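Aminotransferase (Bacillus subtilis, PDB 6L1O) catalyses a pyridoxal-phosphate-dependent transamination as part of the pathway that makes the dipeptide antibiotic bacilysin. Local coordinates at residues 113-116 / 117-121; 352-355 / 356-359; 73-76 / 77-80; 370-373 / 374-378; 44-47 / 48-52. All coordinates share one frame; numbering follows the deposited sequence.

Contact 1: residues 113-116 / 117-121; sequences CLLN and PGDIA
N116 and D119, three residues apart round a tight turn, exchange two hydrogen bonds, so that the backbone of the first residue is held at both its polar atoms. The amide N of N116 donates to OD2 of D119 at 2.9 Å and 163°, meeting the carboxylate from above its plane. In return, D119 N gives its hydrogen to N116 O, also at 2.9 Å, which closes a type II turn over P117 and G118. With CG of D119 anti to its own carbonyl carbon (chi1 -77°), the carboxylate folds back over the start of the turn, where OD2 also lies 3.4 Å from N116 CB. The N116 side chain runs beside that of D119 in the same direction, its amide plane turned about 55° from the carboxylate, but its OD1 is satisfied across the subunit interface, by the backbone N of D7 of the second subunit. Below the polar pair the packing is apolar: L115 CD2 reaches D119 CB at 3.7 Å, and its other methyl, CD1, approaches A121 CB at 4.0 Å. L170 and I135 pack against the same leucine. G118 occupies the third position of the turn with positive phi, as is usual for type II. The whole is a helix-turn-strand connection, taking the chain from helix 103-114 into strand 120-125 of the central sheet of this aminotransferase.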
# COMPACT_ATOMS: atom_id res chain seq x y z
N CYS B 113 13.01 5.56 -0.42
CA CYS B 113 13.54 6.38 -1.52
C CYS B 113 14.73 7.28 -1.17
O CYS B 113 15.51 7.63 -2.06
CB CYS B 113 12.48 7.27 -2.10
SG CYS B 113 11.25 6.40 -3.01
N LEU B 114 14.85 7.65 0.10
CA LEU B 114 15.79 8.69 0.48
C LEU B 114 16.89 8.27 1.45
O LEU B 114 17.76 9.08 1.72
CB LEU B 114 15.01 9.90 1.02
CG LEU B 114 13.98 10.52 0.06
CD1 LEU B 114 13.21 11.66 0.69
CD2 LEU B 114 14.66 11.09 -1.19
N LEU B 115 16.79 7.07 2.02
CA LEU B 115 17.73 6.60 3.01
C LEU B 115 18.41 5.31 2.56
O LEU B 115 17.74 4.36 2.13
CB LEU B 115 17.06 6.38 4.37
CG LEU B 115 16.82 7.49 5.36
CD1 LEU B 115 15.98 6.99 6.55
CD2 LEU B 115 18.12 8.09 5.90
N ASN B 116 19.73 5.29 2.68
CA ASN B 116 20.52 4.05 2.46
C ASN B 116 20.88 3.42 3.76
O ASN B 116 20.94 4.09 4.78
CB ASN B 116 21.84 4.37 1.72
CG ASN B 116 21.62 4.73 0.29
OD1 ASN B 116 20.84 4.06 -0.40
ND2 ASN B 116 22.33 5.76 -0.20
N PRO B 117 21.09 2.12 3.76
CA PRO B 117 21.50 1.46 4.97
C PRO B 117 22.70 2.23 5.46
O PRO B 117 23.50 2.69 4.69
CB PRO B 117 21.86 0.06 4.48
CG PRO B 117 20.90 -0.14 3.40
CD PRO B 117 20.95 1.16 2.68
N GLY B 118 22.77 2.42 6.75
CA GLY B 118 23.86 3.18 7.31
C GLY B 118 23.76 4.69 7.36
O GLY B 118 24.49 5.28 8.06
N ASP B 119 22.86 5.30 6.62
CA ASP B 119 22.66 6.73 6.68
C ASP B 119 22.02 7.08 8.06
O ASP B 119 21.48 6.26 8.71
CB ASP B 119 21.70 7.19 5.58
CG ASP B 119 22.32 7.25 4.19
OD1 ASP B 119 23.53 7.16 4.06
OD2 ASP B 119 21.59 7.43 3.21
N ILE B 120 22.09 8.33 8.45
CA ILE B 120 21.46 8.83 9.66
C ILE B 120 20.18 9.54 9.26
O ILE B 120 20.16 10.28 8.28
CB ILE B 120 22.39 9.77 10.45
CG1 ILE B 120 23.34 8.92 11.30
CG2 ILE B 120 21.61 10.74 11.33
CD1 ILE B 120 24.50 9.66 11.93
N ALA B 121 19.12 9.33 10.05
CA ALA B 121 17.89 10.12 9.96
C ALA B 121 17.74 10.94 11.25
O ALA B 121 17.86 10.41 12.35
CB ALA B 121 16.69 9.22 9.75

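Contact 2: residues 352-355 / 356-359; sequences VTPG and EIFG
The F358 ring turns its edge to G355, whose CA lies in the ring plane and whose O approaches CD2 at 3.3 Å, while CD1 of the adjacent I357 sits over the centre of one face, 3.8 Å above the plane. T353 CG2 comes to the ring obliquely, 3.8 Å from CE2. This grouping belongs to a 3-10 turn that follows directly on strand 353-354, an outer strand of the small antiparallel sheet. Two successive i to i+3 bonds form the turn: I357 N donates to P354 O at 3.1 Å and F358 N to G355 O at 3.0 Å, each donor standing above the carbonyl plane. A third, from G359 N to E356 O, carries the pattern to its end.

The side chain of I357 is wedged between strand and ring. Its chi1 of 76° sets CG1 between the backbone N and the carbonyl carbon, and from there CG1 meets T353 CG2, whereas CG2, anti to the carbonyl carbon, packs on P354 CG. E356 leads away from this apolar group: its OE2 accepts hydrogen bonds from S337 OG and H338 N, tying the turn to the start of helix 337-348. On the cofactor side, F358 packs on N178, a residue of the pyridoxal phosphate pocket, and its side chain is about 7 Å from the bound cofactor. At the junction with the strand, CG1 of I357 also lies 3.4 Å from P354 O, the same oxygen that receives its backbone N-H.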
# COMPACT_ATOMS: atom_id res chain seq x y z
N VAL B 352 -5.04 6.93 28.51
CA VAL B 352 -4.23 8.03 27.93
C VAL B 352 -2.94 7.44 27.31
O VAL B 352 -2.55 6.33 27.66
CB VAL B 352 -3.89 9.13 28.93
CG1 VAL B 352 -5.17 9.74 29.49
CG2 VAL B 352 -3.03 8.58 30.06
N THR B 353 -2.29 8.17 26.41
CA THR B 353 -1.08 7.65 25.80
C THR B 353 0.12 8.09 26.64
O THR B 353 0.32 9.28 26.81
CB THR B 353 -0.87 8.15 24.38
OG1 THR B 353 -2.10 8.14 23.67
CG2 THR B 353 0.17 7.26 23.64
N PRO B 354 0.94 7.15 27.10
CA PRO B 354 2.10 7.59 27.88
C PRO B 354 3.09 8.29 26.99
O PRO B 354 3.33 7.84 25.87
CB PRO B 354 2.66 6.27 28.49
CG PRO B 354 2.15 5.20 27.60
CD PRO B 354 0.89 5.68 26.95
N GLY B 355 3.60 9.42 27.45
CA GLY B 355 4.43 10.27 26.65
C GLY B 355 5.70 9.60 26.16
O GLY B 355 6.23 9.95 25.15
N GLU B 356 6.17 8.63 26.90
CA GLU B 356 7.42 7.97 26.50
C GLU B 356 7.30 7.08 25.29
O GLU B 356 8.30 6.74 24.68
CB GLU B 356 8.07 7.26 27.67
CG GLU B 356 7.28 6.18 28.32
CD GLU B 356 7.84 5.92 29.74
OE1 GLU B 356 8.86 5.20 29.85
OE2 GLU B 356 7.29 6.47 30.72
N ILE B 357 6.09 6.79 24.83
CA ILE B 357 6.04 6.10 23.58
C ILE B 357 6.49 7.00 22.42
O ILE B 357 6.88 6.50 21.35
CB ILE B 357 4.69 5.43 23.26
CG1 ILE B 357 3.68 6.41 22.83
CG2 ILE B 357 4.21 4.57 24.41
CD1 ILE B 357 3.36 6.30 21.39
N PHE B 358 6.50 8.31 22.65
CA PHE B 358 7.02 9.27 21.67
C PHE B 358 8.53 9.54 21.82
O PHE B 358 9.08 10.33 21.07
CB PHE B 358 6.23 10.57 21.78
CG PHE B 358 4.75 10.38 21.64
CD1 PHE B 358 4.18 10.27 20.39
CD2 PHE B 358 3.94 10.28 22.77
CE1 PHE B 358 2.82 10.04 20.26
CE2 PHE B 358 2.59 10.07 22.65
CZ PHE B 358 2.04 9.92 21.38
N GLY B 359 9.16 8.94 22.83
CA GLY B 359 10.61 9.10 23.05
C GLY B 359 10.87 9.53 24.48
O GLY B 359 9.97 9.89 25.24

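Contact 3: residues 73-76 / 77-80; sequences PFLK and EAIA
E77 folds back along the helix onto P73, and nearly every atom of its side chain lies against the carbonyl of that proline. CB starts 3.5 Å from P73 O. CG, placed beside the backbone N by a chi1 of -68°, comes to 3.3 Å from the same oxygen, and a bend at chi2 (146°) keeps the chain close instead of sending it outward. CD is closer still, 3.2 Å from P73 O. At the tip the two oxygens part: OE2 rests 3.5 Å from P73 CB and OE1 lies near F74 CA. OE2 and P73 O are both acceptors, so their proximity offers no bond; the carboxylate may instead gain from lying at the amino-terminal end of the helix, whose dipole would favour a negative charge.

These are the first two turns of helix 73-87, opened by a proline that has no N-H to spend. Four i to i+4 bonds run through them, with P73 O, F74 O, L75 O and K76 O receiving the amides of E77, A78, I79 and A80; the bond from E77 N to P73 O measures 3.0 Å at 165°. On the buried flank L75 CG meets I79 CD1 at 4.1 Å, the two chains crossing at a slant. V97 and L99 of strand 97-100 and residues of helix 274-285, L284 among them, pack against this flank.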
# COMPACT_ATOMS: atom_id res chain seq x y z
N PRO B 73 -4.85 12.26 -13.32
CA PRO B 73 -4.51 13.69 -13.37
C PRO B 73 -5.54 14.60 -12.67
O PRO B 73 -5.12 15.60 -12.12
CB PRO B 73 -4.45 13.99 -14.89
CG PRO B 73 -4.06 12.70 -15.50
CD PRO B 73 -4.80 11.64 -14.68
N PHE B 74 -6.81 14.23 -12.66
CA PHE B 74 -7.84 15.10 -12.06
C PHE B 74 -7.59 15.27 -10.54
O PHE B 74 -7.88 16.28 -9.99
CB PHE B 74 -9.29 14.63 -12.33
CG PHE B 74 -9.68 13.31 -11.65
CD1 PHE B 74 -10.01 13.27 -10.28
CD2 PHE B 74 -9.79 12.13 -12.38
CE1 PHE B 74 -10.34 12.11 -9.67
CE2 PHE B 74 -10.13 10.93 -11.78
CZ PHE B 74 -10.42 10.92 -10.42
N LEU B 75 -7.04 14.26 -9.90
CA LEU B 75 -6.74 14.36 -8.46
C LEU B 75 -5.50 15.21 -8.21
O LEU B 75 -5.46 16.03 -7.30
CB LEU B 75 -6.60 12.95 -7.83
CG LEU B 75 -6.17 12.93 -6.38
CD1 LEU B 75 -7.06 13.86 -5.56
CD2 LEU B 75 -6.20 11.49 -5.81
N LYS B 76 -4.48 15.04 -9.04
CA LYS B 76 -3.26 15.84 -8.90
C LYS B 76 -3.55 17.33 -9.15
O LYS B 76 -3.00 18.20 -8.51
CB LYS B 76 -2.21 15.28 -9.84
CG LYS B 76 -1.77 13.86 -9.46
CD LYS B 76 -0.77 13.40 -10.53
CE LYS B 76 -0.08 12.16 -10.09
NZ LYS B 76 0.77 11.70 -11.21
N GLU B 77 -4.44 17.62 -10.08
CA GLU B 77 -4.94 18.96 -10.30
C GLU B 77 -5.72 19.49 -9.07
O GLU B 77 -5.57 20.63 -8.69
CB GLU B 77 -5.80 19.03 -11.57
CG GLU B 77 -5.01 18.83 -12.85
CD GLU B 77 -5.74 18.09 -13.99
OE1 GLU B 77 -6.99 18.12 -14.08
OE2 GLU B 77 -5.05 17.45 -14.84
N ALA B 78 -6.54 18.65 -8.45
CA ALA B 78 -7.28 19.06 -7.22
C ALA B 78 -6.31 19.37 -6.09
O ALA B 78 -6.47 20.34 -5.37
CB ALA B 78 -8.27 18.00 -6.80
N ILE B 79 -5.24 18.58 -6.00
CA ILE B 79 -4.21 18.81 -5.02
C ILE B 79 -3.52 20.15 -5.27
O ILE B 79 -3.38 20.97 -4.34
CB ILE B 79 -3.21 17.65 -5.00
CG1 ILE B 79 -3.91 16.41 -4.41
CG2 ILE B 79 -1.94 17.99 -4.22
CD1 ILE B 79 -3.15 15.11 -4.57
N ALA B 80 -3.18 20.43 -6.52
CA ALA B 80 -2.51 21.72 -6.80
C ALA B 80 -3.45 22.90 -6.46
O ALA B 80 -3.01 23.88 -5.86
CB ALA B 80 -2.00 21.79 -8.23

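Contact 4: residues 370-373 / 374-378; sequences MVSK and QEDLR
K373 and D376 meet through their carbon skeletons, CG of the lysine lying 3.7 Å from CG of the aspartate. A chi1 of 72°, with CG between the backbone N and the carbonyl carbon, sends the lysine chain slantwise across the aspartate, and a bend at chi3 brings its end round, yet NZ stops 4.5 Å from OD2, too far for a salt bridge though the opposite charges probably attract. K373, in the N-cap position, supplies its O to the first turn: L377 N bonds to it at 3.1 Å and 163°, and D376 N adds a weak bond. A water takes the N-H of K373 at 2.8 Å and donates weakly to D376 OD2. Further along, Q374 NE2 donates to E375 OE2 at 2.8 Å, and R378 NE makes a weak salt bridge with the same glutamate.

The apolar side is carried by L377, whose CD2 approaches M370 CE at 4.2 Å and S372 CB at the same distance. I302 and F305 pack on M370 and R301 on L377, while M370 O accepts from R301 NH1. The loop thus joins strand 365-369 to helix 374-385, with helix 289-313 packed against its apolar side.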
# COMPACT_ATOMS: atom_id res chain seq x y z
N MET B 370 -8.73 14.48 21.95
CA MET B 370 -10.06 15.08 22.09
C MET B 370 -10.98 14.57 20.96
O MET B 370 -11.87 15.28 20.52
CB MET B 370 -9.97 16.56 22.05
CG MET B 370 -9.15 17.19 23.16
SD MET B 370 -9.91 17.06 24.76
CE MET B 370 -9.00 15.71 25.46
N VAL B 371 -10.77 13.34 20.54
CA VAL B 371 -11.64 12.68 19.54
C VAL B 371 -12.67 11.79 20.24
O VAL B 371 -12.88 10.65 19.87
CB VAL B 371 -10.82 11.86 18.48
CG1 VAL B 371 -10.06 12.78 17.56
CG2 VAL B 371 -9.91 10.81 19.12
N SER B 372 -13.33 12.33 21.25
CA SER B 372 -14.39 11.67 21.92
C SER B 372 -15.48 12.68 22.27
O SER B 372 -15.23 13.92 22.46
CB SER B 372 -13.87 11.00 23.19
OG SER B 372 -13.22 9.79 22.93
N LYS B 373 -16.69 12.16 22.40
CA LYS B 373 -17.87 13.02 22.64
C LYS B 373 -17.81 13.69 24.04
O LYS B 373 -17.17 13.16 24.94
CB LYS B 373 -19.14 12.17 22.46
CG LYS B 373 -19.39 11.17 23.59
CD LYS B 373 -20.50 10.15 23.31
CE LYS B 373 -20.03 9.09 22.30
NZ LYS B 373 -20.96 7.95 22.19
N GLN B 374 -18.49 14.81 24.20
CA GLN B 374 -18.50 15.57 25.47
C GLN B 374 -18.66 14.71 26.75
O GLN B 374 -17.92 14.86 27.72
CB GLN B 374 -19.62 16.63 25.44
CG GLN B 374 -20.09 17.09 26.83
CD GLN B 374 -21.29 18.06 26.76
OE1 GLN B 374 -21.31 18.94 25.93
NE2 GLN B 374 -22.29 17.86 27.62
N GLU B 375 -19.65 13.83 26.74
CA GLU B 375 -19.95 13.04 27.94
C GLU B 375 -18.88 11.96 28.23
O GLU B 375 -18.69 11.55 29.40
CB GLU B 375 -21.34 12.45 27.87
CG GLU B 375 -22.45 13.52 27.97
CD GLU B 375 -22.42 14.32 29.29
OE1 GLU B 375 -22.16 13.71 30.37
OE2 GLU B 375 -22.60 15.59 29.23
N ASP B 376 -18.18 11.50 27.21
CA ASP B 376 -17.01 10.64 27.43
C ASP B 376 -15.87 11.45 28.06
O ASP B 376 -15.22 10.99 28.98
CB ASP B 376 -16.53 10.02 26.12
CG ASP B 376 -17.38 8.84 25.66
OD1 ASP B 376 -18.35 8.45 26.36
OD2 ASP B 376 -17.10 8.32 24.55
N LEU B 377 -15.70 12.69 27.60
CA LEU B 377 -14.73 13.58 28.22
C LEU B 377 -15.10 13.83 29.69
O LEU B 377 -14.23 13.86 30.58
CB LEU B 377 -14.61 14.89 27.45
CG LEU B 377 -14.20 14.78 25.95
CD1 LEU B 377 -14.09 16.15 25.29
CD2 LEU B 377 -12.86 14.05 25.82
N ARG B 378 -16.40 13.98 29.96
CA ARG B 378 -16.83 14.23 31.32
C ARG B 378 -16.62 13.04 32.20
O ARG B 378 -16.17 13.19 33.37
CB ARG B 378 -18.27 14.69 31.39
CG ARG B 378 -18.66 15.17 32.81
CD ARG B 378 -20.15 15.44 32.94
NE ARG B 378 -20.63 16.32 31.87
CZ ARG B 378 -20.60 17.65 31.88
NH1 ARG B 378 -20.07 18.30 32.91
NH2 ARG B 378 -21.10 18.33 30.85
O HOH W 1 -17.02 9.52 21.42

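Contact 5: residues 44-47 / 48-52; sequences LPTP and PHIVE
A chi1 of -51° on T46 turns its CG2 toward I50, with the hydroxyl placed beside the backbone N, and the two residues touch at 3.7 Å between CG2 of the threonine and CG2 of the isoleucine, their chains crossing at about a right angle. On I50, chi1 of -62° sets CG1 anti to the carbonyl carbon, from where CD1 runs alongside the ring of P47 and meets its CD at 4.0 Å. The isoleucine thus straddles the residue before the helix and the one before that. V51 closes the group by bringing CG2 to 4.0 Å from T46 CB.

P47 stands at the N-cap of helix 48-57. Its O receives I50 N at 3.0 Å and, more weakly, V51 N at 3.4 Å. H49 turns back as well: its CE1 lies 3.6 Å from P47 CB, reached obliquely, and I50 CG1 rests on one face of the ring, toward its rim. H290 stacks on the same histidine.

The threonine is held by its polar atoms from several directions. Its OG1 donates to N242 O and takes a bond from W246 NE1, and its N is bonded to H64 ND1 of the second subunit. The consequence is a helix start built on prolines: P48, the first residue of the helix, brings no N-H to cap, P47 O serves the amides of I50 and, weakly, V51, and the methyl and ring contacts of T46, P47 and I50 complement the threonine's hydrogen bonds.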
# COMPACT_ATOMS: atom_id res chain seq x y z
N LEU B 44 -15.99 11.58 14.45
CA LEU B 44 -17.07 12.10 13.63
C LEU B 44 -16.96 11.53 12.19
O LEU B 44 -15.88 11.11 11.79
CB LEU B 44 -17.09 13.58 13.61
CG LEU B 44 -17.31 14.11 15.02
CD1 LEU B 44 -17.08 15.57 15.08
CD2 LEU B 44 -18.73 13.75 15.51
N PRO B 45 -18.11 11.44 11.48
CA PRO B 45 -18.12 10.77 10.18
C PRO B 45 -17.52 11.62 9.07
O PRO B 45 -17.33 12.84 9.19
CB PRO B 45 -19.63 10.52 9.91
CG PRO B 45 -20.31 11.64 10.61
CD PRO B 45 -19.47 11.89 11.87
N THR B 46 -17.12 10.94 7.97
CA THR B 46 -16.71 11.66 6.80
C THR B 46 -17.91 12.50 6.35
O THR B 46 -19.03 11.95 6.32
CB THR B 46 -16.29 10.66 5.70
OG1 THR B 46 -15.33 9.69 6.22
CG2 THR B 46 -15.75 11.36 4.48
N PRO B 47 -17.70 13.78 5.99
CA PRO B 47 -18.75 14.59 5.44
C PRO B 47 -19.48 13.94 4.26
O PRO B 47 -18.83 13.39 3.35
CB PRO B 47 -18.03 15.87 5.01
CG PRO B 47 -16.87 15.94 5.91
CD PRO B 47 -16.47 14.56 6.15
N PRO B 48 -20.82 14.02 4.26
CA PRO B 48 -21.64 13.31 3.29
C PRO B 48 -21.36 13.65 1.81
O PRO B 48 -21.54 12.76 0.98
CB PRO B 48 -23.09 13.63 3.71
CG PRO B 48 -23.02 14.51 4.91
CD PRO B 48 -21.61 14.48 5.44
N HIS B 49 -20.89 14.82 1.48
CA HIS B 49 -20.56 15.14 0.08
C HIS B 49 -19.36 14.32 -0.43
O HIS B 49 -19.26 14.00 -1.60
CB HIS B 49 -20.37 16.62 -0.15
CG HIS B 49 -19.13 17.20 0.50
ND1 HIS B 49 -19.04 17.45 1.84
CD2 HIS B 49 -17.94 17.59 -0.04
CE1 HIS B 49 -17.85 17.96 2.13
NE2 HIS B 49 -17.16 18.06 1.00
N ILE B 50 -18.47 13.93 0.47
CA ILE B 50 -17.35 13.06 0.14
C ILE B 50 -17.83 11.63 -0.06
O ILE B 50 -17.44 10.93 -1.00
CB ILE B 50 -16.24 13.14 1.24
CG1 ILE B 50 -15.72 14.57 1.29
CG2 ILE B 50 -15.10 12.12 0.91
CD1 ILE B 50 -14.94 15.01 2.52
N VAL B 51 -18.63 11.14 0.86
CA VAL B 51 -19.22 9.84 0.75
C VAL B 51 -20.02 9.66 -0.55
O VAL B 51 -19.87 8.63 -1.25
CB VAL B 51 -20.11 9.50 1.95
CG1 VAL B 51 -20.75 8.11 1.78
CG2 VAL B 51 -19.34 9.58 3.27
N GLU B 52 -20.84 10.63 -0.87
CA GLU B 52 -21.63 10.58 -2.10
C GLU B 52 -20.79 10.64 -3.36
O GLU B 52 -21.16 10.04 -4.35
CB GLU B 52 -22.67 11.70 -2.15
CG GLU B 52 -23.79 11.50 -1.14
CD GLU B 52 -24.50 10.14 -1.22
OE1 GLU B 52 -24.76 9.61 -2.36
OE2 GLU B 52 -24.79 9.61 -0.11

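How the contacts relate
All five contacts are local but spread widely over one chain, contacts 1 and 4 being farthest apart at 41 Å between centres. Contacts 4 and 5 come nearest, about 6 Å between closest atoms, followed by contacts 2 and 4 at about 8 Å. Relative to bound pyridoxal phosphate, contact 2 is closest, with F358 about 7 Å away; T46 of contact 5, I79 of contact 3 and M370 of contact 4 lie about 12 to 13 Å off. F237, probably a cofactor-binding residue, lies near both contacts 3 and 5, its side chain about 5 Å from that of L75 and about 7 Å from that of I50. Contact 1 is remote but, like contact 5, touches the second subunit.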